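PDB 5E7H: IPT/TIG domain-containing protein BACOVA_02650 from Bacteroides ovatus, which binds polysaccharide at the cell surface and probably captures xyloglucan before its transport into the periplasm for degradation. Local coordinates for residues A[87-93]-A[141-146]; A[128-134]-A[239-245]. All blocks are in the same frame, centred on the assembly; numbering follows the deposited sequence.

Contact 1: residues A[87-93]-A[141-146]. With NA (sodium ion), chain I; FMT (formic acid), chain F.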
loop_
_atom_site.group_PDB
_atom_site.type_symbol
_atom_site.label_atom_id
_atom_site.label_comp_id
_atom_site.label_asym_id
_atom_site.label_seq_id
_atom_site.Cartn_x
_atom_site.Cartn_y
_atom_site.Cartn_z
ATOM N N GLU A 87 10.073 6.149 6.126
ATOM C CA GLU A 87 10.124 6.248 7.570
ATOM C C GLU A 87 8.805 5.849 8.233
ATOM O O GLU A 87 8.739 5.698 9.451
ATOM C CB GLU A 87 10.487 7.690 7.965
ATOM C CG GLU A 87 11.697 8.312 7.191
ATOM C CD GLU A 87 11.323 9.037 5.893
ATOM O OE1 GLU A 87 10.233 8.807 5.343
ATOM O OE2 GLU A 87 12.143 9.855 5.412
ATOM N N ASN A 88 7.753 5.727 7.433
ATOM C CA ASN A 88 6.420 5.358 7.888
ATOM C C ASN A 88 6.120 3.862 7.739
ATOM O O ASN A 88 5.069 3.396 8.176
ATOM C CB ASN A 88 5.352 6.140 7.093
ATOM C CG ASN A 88 5.368 7.619 7.371
ATOM O OD1 ASN A 88 6.139 8.352 6.756
ATOM N ND2 ASN A 88 4.517 8.076 8.285
ATOM N N VAL A 89 7.029 3.104 7.125
ATOM C CA VAL A 89 6.842 1.673 6.945
ATOM C C VAL A 89 6.993 0.987 8.297
ATOM O O VAL A 89 7.956 1.242 9.027
ATOM C CB VAL A 89 7.841 1.110 5.927
ATOM C CG1 VAL A 89 7.765 -0.407 5.810
ATOM C CG2 VAL A 89 7.579 1.746 4.557
ATOM N N ILE A 90 6.030 0.115 8.613
ATOM C CA ILE A 90 6.019 -0.621 9.865
ATOM C C ILE A 90 6.317 -2.117 9.664
ATOM O O ILE A 90 6.635 -2.806 10.623
ATOM C CB ILE A 90 4.667 -0.446 10.598
ATOM C CG1 ILE A 90 3.488 -0.966 9.777
ATOM C CG2 ILE A 90 4.473 1.040 10.971
ATOM C CD1 ILE A 90 2.225 -1.120 10.558
ATOM N N LEU A 91 6.221 -2.609 8.427
ATOM C CA LEU A 91 6.426 -4.032 8.150
ATOM C C LEU A 91 6.701 -4.225 6.661
ATOM O O LEU A 91 5.824 -3.950 5.846
ATOM C CB LEU A 91 5.214 -4.868 8.588
ATOM C CG LEU A 91 5.302 -6.370 8.327
ATOM C CD1 LEU A 91 6.410 -7.023 9.083
ATOM C CD2 LEU A 91 3.979 -6.995 8.706
ATOM N N ASN A 92 7.898 -4.702 6.322
ATOM C CA ASN A 92 8.194 -5.038 4.915
ATOM C C ASN A 92 8.848 -6.406 4.714
ATOM O O ASN A 92 9.127 -6.763 3.573
ATOM C CB ASN A 92 9.063 -3.943 4.266
ATOM C CG ASN A 92 10.443 -3.835 4.863
ATOM O OD1 ASN A 92 10.916 -4.706 5.584
ATOM N ND2 ASN A 92 11.139 -2.759 4.505
ATOM N N TYR A 93 9.055 -7.145 5.798
ATOM C CA TYR A 93 9.624 -8.505 5.756
ATOM C C TYR A 93 11.051 -8.516 5.198
ATOM O O TYR A 93 11.581 -9.583 4.814
ATOM C CB TYR A 93 8.706 -9.426 4.953
ATOM C CG TYR A 93 7.337 -9.587 5.593
ATOM C CD1 TYR A 93 7.195 -10.295 6.785
ATOM C CD2 TYR A 93 6.213 -9.067 5.002
ATOM C CE1 TYR A 93 5.954 -10.462 7.386
ATOM C CE2 TYR A 93 4.950 -9.203 5.609
ATOM C CZ TYR A 93 4.834 -9.923 6.788
ATOM O OH TYR A 93 3.589 -10.103 7.373
ATOM N N SER A 141 2.779 -11.191 12.820
ATOM C CA SER A 141 4.058 -10.506 12.668
ATOM C C SER A 141 4.314 -9.517 13.791
ATOM O O SER A 141 3.420 -9.207 14.574
ATOM C CB SER A 141 4.109 -9.765 11.314
ATOM O OG SER A 141 4.134 -10.667 10.226
ATOM N N ASN A 142 5.562 -9.063 13.877
ATOM C CA ASN A 142 5.963 -7.979 14.762
ATOM C C ASN A 142 6.239 -6.774 13.888
ATOM O O ASN A 142 7.014 -6.848 12.935
ATOM C CB ASN A 142 7.206 -8.333 15.578
ATOM C CG ASN A 142 6.875 -9.120 16.835
ATOM O OD1 ASN A 142 5.960 -8.777 17.581
ATOM N ND2 ASN A 142 7.614 -10.174 17.062
ATOM N N ALA A 143 5.538 -5.689 14.178
ATOM C CA ALA A 143 5.719 -4.435 13.490
ATOM C C ALA A 143 6.802 -3.628 14.176
ATOM O O ALA A 143 7.086 -3.807 15.364
ATOM C CB ALA A 143 4.427 -3.673 13.484
ATOM N N GLN A 144 7.386 -2.709 13.424
ATOM C CA GLN A 144 8.197 -1.634 13.978
ATOM C C GLN A 144 7.373 -0.370 13.863
ATOM O O GLN A 144 7.240 0.189 12.775
ATOM C CB GLN A 144 9.514 -1.513 13.224
ATOM C CG GLN A 144 10.417 -0.418 13.735
ATOM C CD GLN A 144 11.674 -0.284 12.904
ATOM O OE1 GLN A 144 12.069 0.822 12.534
ATOM N NE2 GLN A 144 12.306 -1.413 12.598
ATOM N N TRP A 145 6.735 0.050 14.958
ATOM C CA TRP A 145 5.807 1.182 14.848
ATOM C C TRP A 145 6.579 2.436 14.460
ATOM O O TRP A 145 7.766 2.570 14.751
ATOM C CB TRP A 145 5.029 1.401 16.158
ATOM C CG TRP A 145 4.246 0.183 16.634
ATOM C CD1 TRP A 145 4.372 -0.407 17.850
ATOM C CD2 TRP A 145 3.254 -0.583 15.918
ATOM N NE1 TRP A 145 3.529 -1.484 17.951
ATOM C CE2 TRP A 145 2.833 -1.622 16.785
ATOM C CE3 TRP A 145 2.661 -0.495 14.652
ATOM C CZ2 TRP A 145 1.874 -2.569 16.414
ATOM C CZ3 TRP A 145 1.708 -1.437 14.288
ATOM C CH2 TRP A 145 1.328 -2.468 15.172
ATOM N N VAL A 146 5.875 3.361 13.811
ATOM C CA VAL A 146 6.479 4.615 13.363
ATOM C C VAL A 146 6.951 5.402 14.583
ATOM O O VAL A 146 6.251 5.506 15.592
ATOM C CB VAL A 146 5.483 5.455 12.528
ATOM C CG1 VAL A 146 6.152 6.725 12.019
ATOM C CG2 VAL A 146 4.940 4.634 11.369
HETATM NA NA NA I . 9.351 -5.954 0.926
HETATM C C FMT F . 14.438 -1.845 3.796
HETATM O O1 FMT F . 14.391 -2.222 2.591
HETATM O O2 FMT F . 14.273 -2.682 4.723
HETATM O O HOH W 1 8.505 2.346 11.578
HETATM O O HOH W 2 9.718 -3.374 0.646
#

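Contact 2: residues A[128-134]-A[239-245]. With ACT (acetate ion), chain H.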
loop_
_atom_site.group_PDB
_atom_site.type_symbol
_atom_site.label_atom_id
_atom_site.label_comp_id
_atom_site.label_asym_id
_atom_site.label_seq_id
_atom_site.Cartn_x
_atom_site.Cartn_y
_atom_site.Cartn_z
ATOM N N THR A 128 -5.827 -22.927 -2.059
ATOM C CA THR A 128 -7.224 -23.319 -2.080
ATOM C C THR A 128 -7.762 -23.420 -0.655
ATOM O O THR A 128 -7.101 -23.999 0.212
ATOM C CB THR A 128 -7.400 -24.645 -2.788
ATOM O OG1 THR A 128 -6.731 -24.609 -4.054
ATOM C CG2 THR A 128 -8.846 -24.902 -3.029
ATOM N N VAL A 129 -8.948 -22.854 -0.433
ATOM C CA VAL A 129 -9.593 -22.882 0.884
ATOM C C VAL A 129 -11.012 -23.428 0.760
ATOM O O VAL A 129 -11.745 -23.085 -0.160
ATOM C CB VAL A 129 -9.585 -21.465 1.551
ATOM C CG1 VAL A 129 -10.255 -20.409 0.684
ATOM C CG2 VAL A 129 -10.218 -21.513 2.963
ATOM N N SER A 130 -11.379 -24.313 1.677
ATOM C CA SER A 130 -12.718 -24.894 1.657
ATOM C C SER A 130 -13.792 -23.842 1.925
ATOM O O SER A 130 -13.499 -22.741 2.387
ATOM C CB SER A 130 -12.850 -26.009 2.703
ATOM O OG SER A 130 -13.065 -25.434 3.983
ATOM N N ALA A 131 -15.045 -24.196 1.650
ATOM C CA ALA A 131 -16.181 -23.390 2.075
ATOM C C ALA A 131 -16.175 -23.228 3.596
ATOM O O ALA A 131 -15.615 -24.066 4.303
ATOM C CB ALA A 131 -17.512 -24.042 1.621
ATOM N N SER A 132 -16.827 -22.165 4.076
ATOM C CA SER A 132 -17.067 -21.911 5.510
ATOM C C SER A 132 -15.893 -22.348 6.382
ATOM O O SER A 132 -16.018 -23.228 7.232
ATOM C CB SER A 132 -18.362 -22.595 5.957
ATOM O OG SER A 132 -19.453 -22.156 5.162
ATOM N N ASN A 133 -14.751 -21.701 6.152
ATOM C CA ASN A 133 -13.506 -22.034 6.814
ATOM C C ASN A 133 -13.067 -20.843 7.620
ATOM O O ASN A 133 -12.829 -19.783 7.058
ATOM C CB ASN A 133 -12.428 -22.411 5.788
ATOM C CG ASN A 133 -11.218 -23.049 6.435
ATOM O OD1 ASN A 133 -10.667 -22.515 7.394
ATOM N ND2 ASN A 133 -10.822 -24.209 5.946
ATOM N N TYR A 134 -12.966 -21.009 8.930
ATOM C CA TYR A 134 -12.733 -19.858 9.795
ATOM C C TYR A 134 -11.318 -19.818 10.383
ATOM O O TYR A 134 -11.022 -19.019 11.276
ATOM C CB TYR A 134 -13.790 -19.847 10.891
ATOM C CG TYR A 134 -15.186 -19.846 10.314
ATOM C CD1 TYR A 134 -15.688 -18.721 9.671
ATOM C CD2 TYR A 134 -15.974 -20.974 10.367
ATOM C CE1 TYR A 134 -16.957 -18.724 9.113
ATOM C CE2 TYR A 134 -17.249 -20.987 9.820
ATOM C CZ TYR A 134 -17.729 -19.857 9.188
ATOM O OH TYR A 134 -18.990 -19.861 8.640
ATOM N N THR A 239 -9.720 -15.989 5.797
ATOM C CA THR A 239 -10.728 -17.019 6.039
ATOM C C THR A 239 -11.661 -17.063 4.838
ATOM O O THR A 239 -11.557 -16.227 3.924
ATOM C CB THR A 239 -11.553 -16.750 7.300
ATOM O OG1 THR A 239 -12.160 -15.453 7.213
ATOM C CG2 THR A 239 -10.695 -16.842 8.548
ATOM N N ASN A 240 -12.580 -18.022 4.850
ATOM C CA ASN A 240 -13.576 -18.104 3.801
ATOM C C ASN A 240 -14.969 -18.383 4.339
ATOM O O ASN A 240 -15.413 -19.549 4.402
ATOM C CB ASN A 240 -13.210 -19.184 2.783
ATOM C CG ASN A 240 -14.195 -19.238 1.650
ATOM O OD1 ASN A 240 -14.963 -18.294 1.451
ATOM N ND2 ASN A 240 -14.196 -20.338 0.903
ATOM N N PRO A 241 -15.687 -17.317 4.705
ATOM C CA PRO A 241 -17.064 -17.499 5.170
ATOM C C PRO A 241 -18.042 -17.844 4.044
ATOM O O PRO A 241 -19.222 -18.072 4.323
ATOM C CB PRO A 241 -17.398 -16.143 5.823
ATOM C CG PRO A 241 -16.457 -15.170 5.256
ATOM C CD PRO A 241 -15.212 -15.925 4.850
ATOM N N GLY A 242 -17.552 -17.919 2.809
ATOM C CA GLY A 242 -18.375 -18.238 1.648
ATOM C C GLY A 242 -18.824 -19.687 1.588
ATOM O O GLY A 242 -18.249 -20.553 2.237
ATOM N N SER A 243 -19.862 -19.948 0.799
ATOM C CA SER A 243 -20.451 -21.284 0.724
ATOM C C SER A 243 -19.720 -22.221 -0.240
ATOM O O SER A 243 -20.074 -23.404 -0.339
ATOM C CB SER A 243 -21.914 -21.179 0.310
ATOM O OG SER A 243 -22.025 -20.568 -0.960
ATOM N N SER A 244 -18.725 -21.701 -0.948
ATOM C CA SER A 244 -17.933 -22.481 -1.893
ATOM C C SER A 244 -16.449 -22.397 -1.620
ATOM O O SER A 244 -15.909 -21.364 -1.198
ATOM C CB SER A 244 -18.185 -22.012 -3.329
ATOM O OG SER A 244 -17.288 -22.635 -4.247
ATOM N N GLN A 245 -15.785 -23.498 -1.915
ATOM C CA GLN A 245 -14.338 -23.535 -2.034
ATOM C C GLN A 245 -13.882 -22.425 -2.978
ATOM O O GLN A 245 -14.604 -22.054 -3.900
ATOM C CB GLN A 245 -13.909 -24.912 -2.553
ATOM C CG GLN A 245 -12.419 -25.127 -2.709
ATOM C CD GLN A 245 -12.071 -26.492 -3.317
ATOM O OE1 GLN A 245 -10.942 -26.689 -3.759
ATOM N NE2 GLN A 245 -13.026 -27.418 -3.361
HETATM C C ACT H . -2.545 -24.756 -1.467
HETATM O O ACT H . -1.536 -24.338 -2.095
HETATM O OXT ACT H . -3.616 -25.000 -2.084
HETATM C CH3 ACT H . -2.473 -24.955 0.026
#

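Contact 1: residues A[87-93]-A[141-146]
The all-antiparallel beta fold of the xyloglucan-binding domain offers a worked example of two sheets brought together at one edge of the core. Strand 89-91 pairs with strand 246-259 in one sheet, whereas 141-146 carries the end of strand 133-142, from the other sheet, into a loop. The main projection is I90, which buries about 100 Å² of its surface against 141-146. Its side chain enters a hollow lined by A143, W145 and V146: I90 CB lies 4.3 Å from A143 CB, I90 CD1 3.8 Å from W145 CZ3, and I90 CG2 3.6 Å from V146 CG2. I234 of strand 233-240 also packs on I90 and A143. At one end V146 CG2 nestles against the backbone, 3.4 Å from N88 O; at the other L91 CD2 approaches S141 CB at 3.8 Å. Beside this apolar plug, Q144 N donates to I90 O over 2.9 Å. A water lies 2.8 Å from V89 O and 2.8 Å from Q144 O, placed to donate to either, with other acceptors competing. Next to this packing, N92 turns to the sodium site, where its O lies 2.8 Å from the ion, with N119, T121 and D253 as further ligands. Beyond it, the Y93 ring reaches over to the start of 141-146, its OH donating a hydrogen bond to S141 OG at 3.0 Å.

Contact 2: residues A[128-134]-A[239-245]
A G1 beta bulge at the end of a sheet redirects its backbone donors and acceptors. Here, in the xyloglucan-binding domain, S132 and N133 both face N240 where strands 133-142 and 233-240 meet. N133 and N240 form an antiparallel hydrogen-bonded pair: N133 N donates to N240 O at 2.9 Å, and N240 N returns a bond to N133 O at 2.8 Å. S132, with phi and psi both positive at the bulge, turns its N to G242 O at 2.8 Å; N240 O is nearly as close to S132 N, 3.0 Å, but the angle is poor. The N240 side chain is used at both ends. N240 OD1 accepts from G242 N at 2.9 Å, making an Asx turn, while N240 ND2 donates to S130 O and to S244 O, each 2.9 Å away, so one amide fastens two loops. S130 OG helps on its own side, donating to A131 O at 2.9 Å and accepting from N133 ND2 at 3.2 Å; N133 OD1 is taken by W135 N. Apolar contact is slight by comparison, with Y134 CE1 4.2 Å from P241 CB. Toward strand 246-259, the CA of Q245 makes a CA-H...O contact with V129 O at 3.2 Å.

How the contacts relate
Contacts 1 and 2 sit about 30 Å apart between centres, and about 15 Å between nearest atoms, so neither touches the other. What joins them is strand 133-142: contact 2 lies at its beginning and contact 1 at its end, with strand 233-240 as its neighbour in the same sheet. Along the chain the segments alternate, 87-93, 128-134, 141-146, 239-245, so the two connections cross within one domain. Both link the same two sheets, but by contrasting means: contact 1, whose segment 87-93 also supplies N92 O to a sodium ion, is partly buried and filled by apolar side chains, whereas contact 2 lies at the surface and is held chiefly by hydrogen bonds.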